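Local atomic coordinates of diphthine synthase (Aeropyrum pernix, PDB entry 1WDE), a protein that probably uses S-adenosyl-L-methionine to trimethylate the amino group of a modified histidine in translation elongation factor 2, giving the diphthamide precursor diphthine. Residues G149-L161 against L190-A202. Residues are numbered along the deposited sequence; the frame is centred on the assembly and turned at random.
Sequences GVTPISVARRIYL and LLLEADREYAREA
P152 and A194 meet where the N-terminal end of helix 153-161 packs against helix 190-202. P152 CG lies 3.5 Å from A194 CB, and P152 CD is equally close to L190 CG, while the methyl of T151 lies against the A194 backbone. A little further on, A156 faces L191 and D195, and the ends of I159 and L191 approach tip to tip. The two helix axes pass 8.3 Å apart at a crossing angle of -82°, and the packing is knobs-into-holes in both directions: I153 sits among A194, E197, Y198 and E201, and Y198 among I153, A156, R157 and Y160. Both helices pack in the C-terminal domain of the tetrapyrrole methylase fold, whose mixed sheet includes strand 137-143, touched by V155 and L191. With CG anti to its backbone N (chi1 173°), Y198 projects into its hole on helix 153-161; R157 CB lies over one face of the Y198 ring, 4.2 Å from its centroid, in a CH-pi contact, and Y198 CE2 lies 3.7 Å from Y160 CD1. Near the C-terminus, the side-chain carboxylate of E292 takes a hydrogen bond from Y198 OH on OE2 and a salt bridge from R157 NE on OE1. An alanine in place of Y198 would be likely to open a gap between I153, A156 and Y160 and leave E292 without its hydroxyl partner. At the polar edge, Y160 OH donates a very short hydrogen bond (2.5 Å) to D195 OD1, which lies in the plane of the tyrosine ring. The backbone N-H groups of L207 and L208 bond Y160 OH and D195 OD2, respectively, tying the loop after helix 184-202 to this pair.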
ATOM      1  N   GLY A 149      17.947   0.420   7.055  1.00 50.65           N
ATOM      2  CA  GLY A 149      18.943  -0.368   7.755  1.00 52.66           C
ATOM      3  C   GLY A 149      18.332  -1.560   8.453  1.00 57.24           C
ATOM      4  O   GLY A 149      18.794  -1.977   9.519  1.00 56.23           O
ATOM      5  N   VAL A 150      17.294  -2.128   7.849  1.00 54.88           N
ATOM      6  CA  VAL A 150      16.632  -3.273   8.454  1.00 56.77           C
ATOM      7  C   VAL A 150      16.327  -4.411   7.490  1.00 55.99           C
ATOM      8  O   VAL A 150      15.795  -4.195   6.396  1.00 58.54           O
ATOM      9  CB  VAL A 150      15.300  -2.855   9.119  1.00 56.01           C
ATOM     10  CG1 VAL A 150      14.622  -4.071   9.731  1.00 59.07           C
ATOM     11  CG2 VAL A 150      15.550  -1.797  10.178  1.00 58.62           C
ATOM     12  N   THR A 151      16.681  -5.625   7.906  1.00 51.70           N
ATOM     13  CA  THR A 151      16.394  -6.822   7.123  1.00 49.03           C
ATOM     14  C   THR A 151      15.008  -7.206   7.627  1.00 44.46           C
ATOM     15  O   THR A 151      14.832  -7.529   8.800  1.00 41.86           O
ATOM     16  CB  THR A 151      17.399  -7.948   7.420  1.00 53.81           C
ATOM     17  OG1 THR A 151      18.702  -7.552   6.963  1.00 54.02           O
ATOM     18  CG2 THR A 151      16.983  -9.235   6.717  1.00 50.65           C
ATOM     19  N   PRO A 152      14.004  -7.152   6.749  1.00 39.38           N
ATOM     20  CA  PRO A 152      12.604  -7.471   7.060  1.00 39.09           C
ATOM     21  C   PRO A 152      12.247  -8.916   7.421  1.00 31.53           C
ATOM     22  O   PRO A 152      11.518  -9.557   6.682  1.00 30.84           O
ATOM     23  CB  PRO A 152      11.869  -6.995   5.806  1.00 34.11           C
ATOM     24  CG  PRO A 152      12.852  -7.266   4.724  1.00 34.35           C
ATOM     25  CD  PRO A 152      14.159  -6.784   5.329  1.00 40.46           C
ATOM     26  N   ILE A 153      12.740  -9.424   8.550  1.00 31.05           N
ATOM     27  CA  ILE A 153      12.437 -10.799   8.947  1.00 27.37           C
ATOM     28  C   ILE A 153      10.972 -10.966   9.390  1.00 25.76           C
ATOM     29  O   ILE A 153      10.296 -11.927   9.015  1.00 22.74           O
ATOM     30  CB  ILE A 153      13.392 -11.267  10.077  1.00 29.45           C
ATOM     31  CG1 ILE A 153      14.828 -11.294   9.548  1.00 37.95           C
ATOM     32  CG2 ILE A 153      13.015 -12.655  10.546  1.00 34.27           C
ATOM     33  CD1 ILE A 153      15.853 -11.750  10.576  1.00 49.27           C
ATOM     34  N   SER A 154      10.471 -10.036  10.188  1.00 23.19           N
ATOM     35  CA  SER A 154       9.087 -10.152  10.618  1.00 28.64           C
ATOM     36  C   SER A 154       8.183 -10.016   9.389  1.00 28.12           C
ATOM     37  O   SER A 154       7.106 -10.599   9.342  1.00 26.11           O
ATOM     38  CB  SER A 154       8.759  -9.082  11.650  1.00 23.03           C
ATOM     39  OG  SER A 154       8.841  -7.804  11.061  1.00 42.77           O
ATOM     40  N   VAL A 155       8.634  -9.263   8.384  1.00 28.87           N
ATOM     41  CA  VAL A 155       7.844  -9.087   7.171  1.00 27.42           C
ATOM     42  C   VAL A 155       7.710 -10.393   6.386  1.00 28.18           C
ATOM     43  O   VAL A 155       6.620 -10.711   5.891  1.00 25.70           O
ATOM     44  CB  VAL A 155       8.445  -7.998   6.270  1.00 31.65           C
ATOM     45  CG1 VAL A 155       7.917  -8.144   4.840  1.00 25.37           C
ATOM     46  CG2 VAL A 155       8.065  -6.634   6.826  1.00 33.49           C
ATOM     47  N   ALA A 156       8.806 -11.151   6.281  1.00 25.04           N
ATOM     48  CA  ALA A 156       8.779 -12.429   5.565  1.00 28.28           C
ATOM     49  C   ALA A 156       7.783 -13.339   6.280  1.00 26.26           C
ATOM     50  O   ALA A 156       6.925 -13.944   5.647  1.00 23.34           O
ATOM     51  CB  ALA A 156      10.181 -13.073   5.536  1.00 23.10           C
ATOM     52  N   ARG A 157       7.894 -13.430   7.603  1.00 23.13           N
ATOM     53  CA  ARG A 157       6.964 -14.258   8.368  1.00 26.28           C
ATOM     54  C   ARG A 157       5.489 -13.911   8.118  1.00 25.96           C
ATOM     55  O   ARG A 157       4.669 -14.808   7.996  1.00 26.15           O
ATOM     56  CB  ARG A 157       7.252 -14.159   9.867  1.00 23.46           C
ATOM     57  CG  ARG A 157       6.206 -14.851  10.749  1.00 28.37           C
ATOM     58  CD  ARG A 157       6.749 -15.043  12.156  1.00 34.88           C
ATOM     59  NE  ARG A 157       5.781 -15.629  13.074  1.00 37.58           N
ATOM     60  CZ  ARG A 157       4.868 -14.935  13.747  1.00 40.98           C
ATOM     61  NH1 ARG A 157       4.783 -13.617  13.605  1.00 36.12           N
ATOM     62  NH2 ARG A 157       4.061 -15.558  14.595  1.00 42.90           N
ATOM     63  N   ARG A 158       5.137 -12.626   8.049  1.00 24.14           N
ATOM     64  CA  ARG A 158       3.731 -12.297   7.831  1.00 24.33           C
ATOM     65  C   ARG A 158       3.273 -12.823   6.472  1.00 26.41           C
ATOM     66  O   ARG A 158       2.105 -13.196   6.279  1.00 19.59           O
ATOM     67  CB  ARG A 158       3.487 -10.786   7.955  1.00 27.58           C
ATOM     68  CG  ARG A 158       3.662 -10.248   9.377  1.00 34.94           C
ATOM     69  CD  ARG A 158       2.931  -8.906   9.551  1.00 38.15           C
ATOM     70  NE  ARG A 158       1.487  -9.042   9.319  1.00 29.73           N
ATOM     71  CZ  ARG A 158       0.729  -8.119   8.718  1.00 40.03           C
ATOM     72  NH1 ARG A 158       1.266  -6.980   8.290  1.00 34.38           N
ATOM     73  NH2 ARG A 158      -0.563  -8.347   8.502  1.00 30.08           N
ATOM     74  N   ILE A 159       4.191 -12.888   5.520  1.00 20.80           N
ATOM     75  CA  ILE A 159       3.820 -13.405   4.216  1.00 22.68           C
ATOM     76  C   ILE A 159       3.521 -14.892   4.365  1.00 22.34           C
ATOM     77  O   ILE A 159       2.524 -15.375   3.831  1.00 19.63           O
ATOM     78  CB  ILE A 159       4.934 -13.192   3.176  1.00 20.89           C
ATOM     79  CG1 ILE A 159       5.145 -11.686   2.959  1.00 25.44           C
ATOM     80  CG2 ILE A 159       4.559 -13.894   1.868  1.00 18.83           C
ATOM     81  CD1 ILE A 159       6.327 -11.353   2.004  1.00 22.57           C
ATOM     82  N   TYR A 160       4.366 -15.627   5.092  1.00 19.17           N
ATOM     83  CA  TYR A 160       4.079 -17.052   5.278  1.00 23.42           C
ATOM     84  C   TYR A 160       2.755 -17.247   6.053  1.00 18.22           C
ATOM     85  O   TYR A 160       2.032 -18.209   5.827  1.00 22.08           O
ATOM     86  CB  TYR A 160       5.219 -17.757   6.028  1.00 19.83           C
ATOM     87  CG  TYR A 160       6.474 -17.959   5.201  1.00 20.02           C
ATOM     88  CD1 TYR A 160       7.606 -17.180   5.416  1.00 20.52           C
ATOM     89  CD2 TYR A 160       6.538 -18.965   4.231  1.00 21.51           C
ATOM     90  CE1 TYR A 160       8.792 -17.399   4.682  1.00 18.16           C
ATOM     91  CE2 TYR A 160       7.701 -19.191   3.501  1.00 22.44           C
ATOM     92  CZ  TYR A 160       8.824 -18.406   3.733  1.00 22.13           C
ATOM     93  OH  TYR A 160       9.983 -18.646   3.038  1.00 27.58           O
ATOM     94  N   LEU A 161       2.444 -16.342   6.972  1.00 21.68           N
ATOM     95  CA  LEU A 161       1.192 -16.463   7.745  1.00 19.34           C
ATOM     96  C   LEU A 161      -0.019 -16.356   6.815  1.00 22.48           C
ATOM     97  O   LEU A 161      -1.016 -17.068   6.983  1.00 20.00           O
ATOM     98  CB  LEU A 161       1.152 -15.387   8.844  1.00 21.35           C
ATOM     99  CG  LEU A 161       2.106 -15.707  10.011  1.00 25.87           C
ATOM    100  CD1 LEU A 161       2.057 -14.622  11.076  1.00 27.06           C
ATOM    101  CD2 LEU A 161       1.694 -17.057  10.620  1.00 30.44           C
ATOM    102  N   LEU A 190      15.887  -7.517  -1.020  1.00 25.99           N
ATOM    103  CA  LEU A 190      16.088  -7.476   0.415  1.00 27.61           C
ATOM    104  C   LEU A 190      15.055  -8.373   1.105  1.00 26.38           C
ATOM    105  O   LEU A 190      15.312  -8.904   2.178  1.00 29.74           O
ATOM    106  CB  LEU A 190      15.980  -6.036   0.936  1.00 32.65           C
ATOM    107  CG  LEU A 190      16.013  -5.867   2.464  1.00 33.30           C
ATOM    108  CD1 LEU A 190      17.293  -6.487   3.054  1.00 37.30           C
ATOM    109  CD2 LEU A 190      15.915  -4.381   2.798  1.00 34.33           C
ATOM    110  N   LEU A 191      13.888  -8.533   0.487  1.00 28.40           N
ATOM    111  CA  LEU A 191      12.846  -9.409   1.053  1.00 28.82           C
ATOM    112  C   LEU A 191      13.404 -10.841   1.019  1.00 25.26           C
ATOM    113  O   LEU A 191      13.318 -11.582   1.996  1.00 26.29           O
ATOM    114  CB  LEU A 191      11.576  -9.351   0.196  1.00 26.15           C
ATOM    115  CG  LEU A 191      10.185  -9.737   0.744  1.00 34.35           C
ATOM    116  CD1 LEU A 191       9.374 -10.423  -0.361  1.00 18.98           C
ATOM    117  CD2 LEU A 191      10.290 -10.627   1.944  1.00 23.56           C
ATOM    118  N   LEU A 192      13.983 -11.223  -0.116  1.00 25.56           N
ATOM    119  CA  LEU A 192      14.532 -12.573  -0.251  1.00 26.34           C
ATOM    120  C   LEU A 192      15.718 -12.776   0.689  1.00 28.88           C
ATOM    121  O   LEU A 192      15.915 -13.870   1.215  1.00 28.54           O
ATOM    122  CB  LEU A 192      14.905 -12.851  -1.711  1.00 18.83           C
ATOM    123  CG  LEU A 192      13.699 -12.793  -2.663  1.00 25.21           C
ATOM    124  CD1 LEU A 192      14.127 -13.085  -4.094  1.00 32.82           C
ATOM    125  CD2 LEU A 192      12.647 -13.825  -2.204  1.00 24.28           C
ATOM    126  N   GLU A 193      16.504 -11.726   0.921  1.00 31.90           N
ATOM    127  CA  GLU A 193      17.613 -11.874   1.855  1.00 32.65           C
ATOM    128  C   GLU A 193      17.012 -12.124   3.241  1.00 33.66           C
ATOM    129  O   GLU A 193      17.539 -12.930   4.003  1.00 33.90           O
ATOM    130  CB  GLU A 193      18.504 -10.624   1.877  1.00 41.34           C
ATOM    131  CG  GLU A 193      19.521 -10.611   3.027  1.00 48.43           C
ATOM    132  CD  GLU A 193      20.400 -11.855   3.061  1.00 56.07           C
ATOM    133  OE1 GLU A 193      21.101 -12.061   4.078  1.00 60.23           O
ATOM    134  OE2 GLU A 193      20.395 -12.624   2.073  1.00 60.69           O
ATOM    135  N   ALA A 194      15.902 -11.440   3.552  1.00 30.10           N
ATOM    136  CA  ALA A 194      15.216 -11.613   4.844  1.00 27.68           C
ATOM    137  C   ALA A 194      14.665 -13.028   4.964  1.00 20.98           C
ATOM    138  O   ALA A 194      14.692 -13.638   6.034  1.00 27.74           O
ATOM    139  CB  ALA A 194      14.040 -10.595   4.982  1.00 25.88           C
ATOM    140  N   ASP A 195      14.143 -13.543   3.858  1.00 26.02           N
ATOM    141  CA  ASP A 195      13.588 -14.884   3.844  1.00 27.22           C
ATOM    142  C   ASP A 195      14.650 -15.924   4.158  1.00 26.20           C
ATOM    143  O   ASP A 195      14.409 -16.844   4.934  1.00 28.96           O
ATOM    144  CB  ASP A 195      12.960 -15.172   2.484  1.00 27.05           C
ATOM    145  CG  ASP A 195      12.222 -16.501   2.451  1.00 26.94           C
ATOM    146  OD1 ASP A 195      11.646 -16.903   3.497  1.00 23.76           O
ATOM    147  OD2 ASP A 195      12.196 -17.135   1.372  1.00 26.28           O
ATOM    148  N   ARG A 196      15.832 -15.777   3.560  1.00 30.29           N
ATOM    149  CA  ARG A 196      16.907 -16.732   3.803  1.00 27.38           C
ATOM    150  C   ARG A 196      17.364 -16.683   5.255  1.00 34.93           C
ATOM    151  O   ARG A 196      17.702 -17.712   5.846  1.00 38.78           O
ATOM    152  CB  ARG A 196      18.084 -16.478   2.858  1.00 29.69           C
ATOM    153  CG  ARG A 196      17.811 -16.903   1.418  1.00 27.32           C
ATOM    154  CD  ARG A 196      19.071 -16.857   0.551  1.00 39.96           C
ATOM    155  NE  ARG A 196      19.578 -15.499   0.336  1.00 36.78           N
ATOM    156  CZ  ARG A 196      19.069 -14.625  -0.531  1.00 38.26           C
ATOM    157  NH1 ARG A 196      19.619 -13.425  -0.640  1.00 35.67           N
ATOM    158  NH2 ARG A 196      18.028 -14.947  -1.294  1.00 34.20           N
ATOM    159  N   GLU A 197      17.368 -15.485   5.826  1.00 37.43           N
ATOM    160  CA  GLU A 197      17.759 -15.300   7.215  1.00 38.41           C
ATOM    161  C   GLU A 197      16.673 -15.887   8.112  1.00 37.33           C
ATOM    162  O   GLU A 197      16.976 -16.580   9.082  1.00 41.79           O
ATOM    163  CB  GLU A 197      17.919 -13.812   7.509  1.00 44.45           C
ATOM    164  CG  GLU A 197      19.013 -13.482   8.491  1.00 54.05           C
ATOM    165  CD  GLU A 197      19.398 -12.017   8.439  1.00 61.26           C
ATOM    166  OE1 GLU A 197      19.929 -11.575   7.393  1.00 65.27           O
ATOM    167  OE2 GLU A 197      19.160 -11.305   9.440  1.00 65.04           O
ATOM    168  N   TYR A 198      15.410 -15.611   7.779  1.00 30.61           N
ATOM    169  CA  TYR A 198      14.278 -16.116   8.557  1.00 29.08           C
ATOM    170  C   TYR A 198      14.115 -17.637   8.512  1.00 31.87           C
ATOM    171  O   TYR A 198      13.953 -18.278   9.553  1.00 36.29           O
ATOM    172  CB  TYR A 198      12.972 -15.447   8.099  1.00 30.50           C
ATOM    173  CG  TYR A 198      11.726 -16.040   8.739  1.00 30.45           C
ATOM    174  CD1 TYR A 198      11.554 -16.035  10.128  1.00 36.67           C
ATOM    175  CD2 TYR A 198      10.730 -16.627   7.953  1.00 35.18           C
ATOM    176  CE1 TYR A 198      10.416 -16.605  10.716  1.00 34.21           C
ATOM    177  CE2 TYR A 198       9.592 -17.200   8.526  1.00 31.36           C
ATOM    178  CZ  TYR A 198       9.444 -17.186   9.905  1.00 32.49           C
ATOM    179  OH  TYR A 198       8.331 -17.761  10.469  1.00 29.59           O
ATOM    180  N   ALA A 199      14.153 -18.222   7.319  1.00 35.02           N
ATOM    181  CA  ALA A 199      14.005 -19.672   7.192  1.00 44.73           C
ATOM    182  C   ALA A 199      15.127 -20.374   7.962  1.00 48.29           C
ATOM    183  O   ALA A 199      14.925 -21.433   8.558  1.00 48.44           O
ATOM    184  CB  ALA A 199      14.038 -20.078   5.723  1.00 45.67           C
ATOM    185  N   ARG A 200      16.308 -19.768   7.943  1.00 52.94           N
ATOM    186  CA  ARG A 200      17.463 -20.308   8.650  1.00 57.85           C
ATOM    187  C   ARG A 200      17.136 -20.510  10.133  1.00 56.22           C
ATOM    188  O   ARG A 200      17.308 -21.605  10.663  1.00 55.15           O
ATOM    189  CB  ARG A 200      18.657 -19.353   8.517  1.00 62.05           C
ATOM    190  CG  ARG A 200      19.932 -19.870   9.166  1.00 69.78           C
ATOM    191  CD  ARG A 200      20.896 -18.745   9.518  1.00 69.18           C
ATOM    192  NE  ARG A 200      21.966 -19.230  10.386  1.00 72.50           N
ATOM    193  CZ  ARG A 200      22.775 -18.445  11.093  1.00 73.49           C
ATOM    194  NH1 ARG A 200      22.638 -17.128  11.039  1.00 73.55           N
ATOM    195  NH2 ARG A 200      23.715 -18.982  11.860  1.00 75.77           N
ATOM    196  N   GLU A 201      16.663 -19.451  10.789  1.00 56.22           N
ATOM    197  CA  GLU A 201      16.313 -19.495  12.209  1.00 57.41           C
ATOM    198  C   GLU A 201      14.990 -20.203  12.499  1.00 59.06           C
ATOM    199  O   GLU A 201      14.739 -20.619  13.632  1.00 60.95           O
ATOM    200  CB  GLU A 201      16.237 -18.077  12.782  1.00 61.61           C
ATOM    201  CG  GLU A 201      15.121 -17.223  12.184  1.00 71.05           C
ATOM    202  CD  GLU A 201      14.991 -15.857  12.851  1.00 74.96           C
ATOM    203  OE1 GLU A 201      14.554 -15.801  14.021  1.00 80.43           O
ATOM    204  OE2 GLU A 201      15.330 -14.840  12.206  1.00 72.52           O
ATOM    205  N   ALA A 202      14.136 -20.319  11.487  1.00 53.45           N
ATOM    206  CA  ALA A 202      12.844 -20.973  11.657  1.00 49.15           C
ATOM    207  C   ALA A 202      12.983 -22.474  11.435  1.00 50.61           C
ATOM    208  O   ALA A 202      12.069 -23.242  11.738  1.00 49.93           O
ATOM    209  CB  ALA A 202      11.837 -20.396  10.684  1.00 51.40           C
TER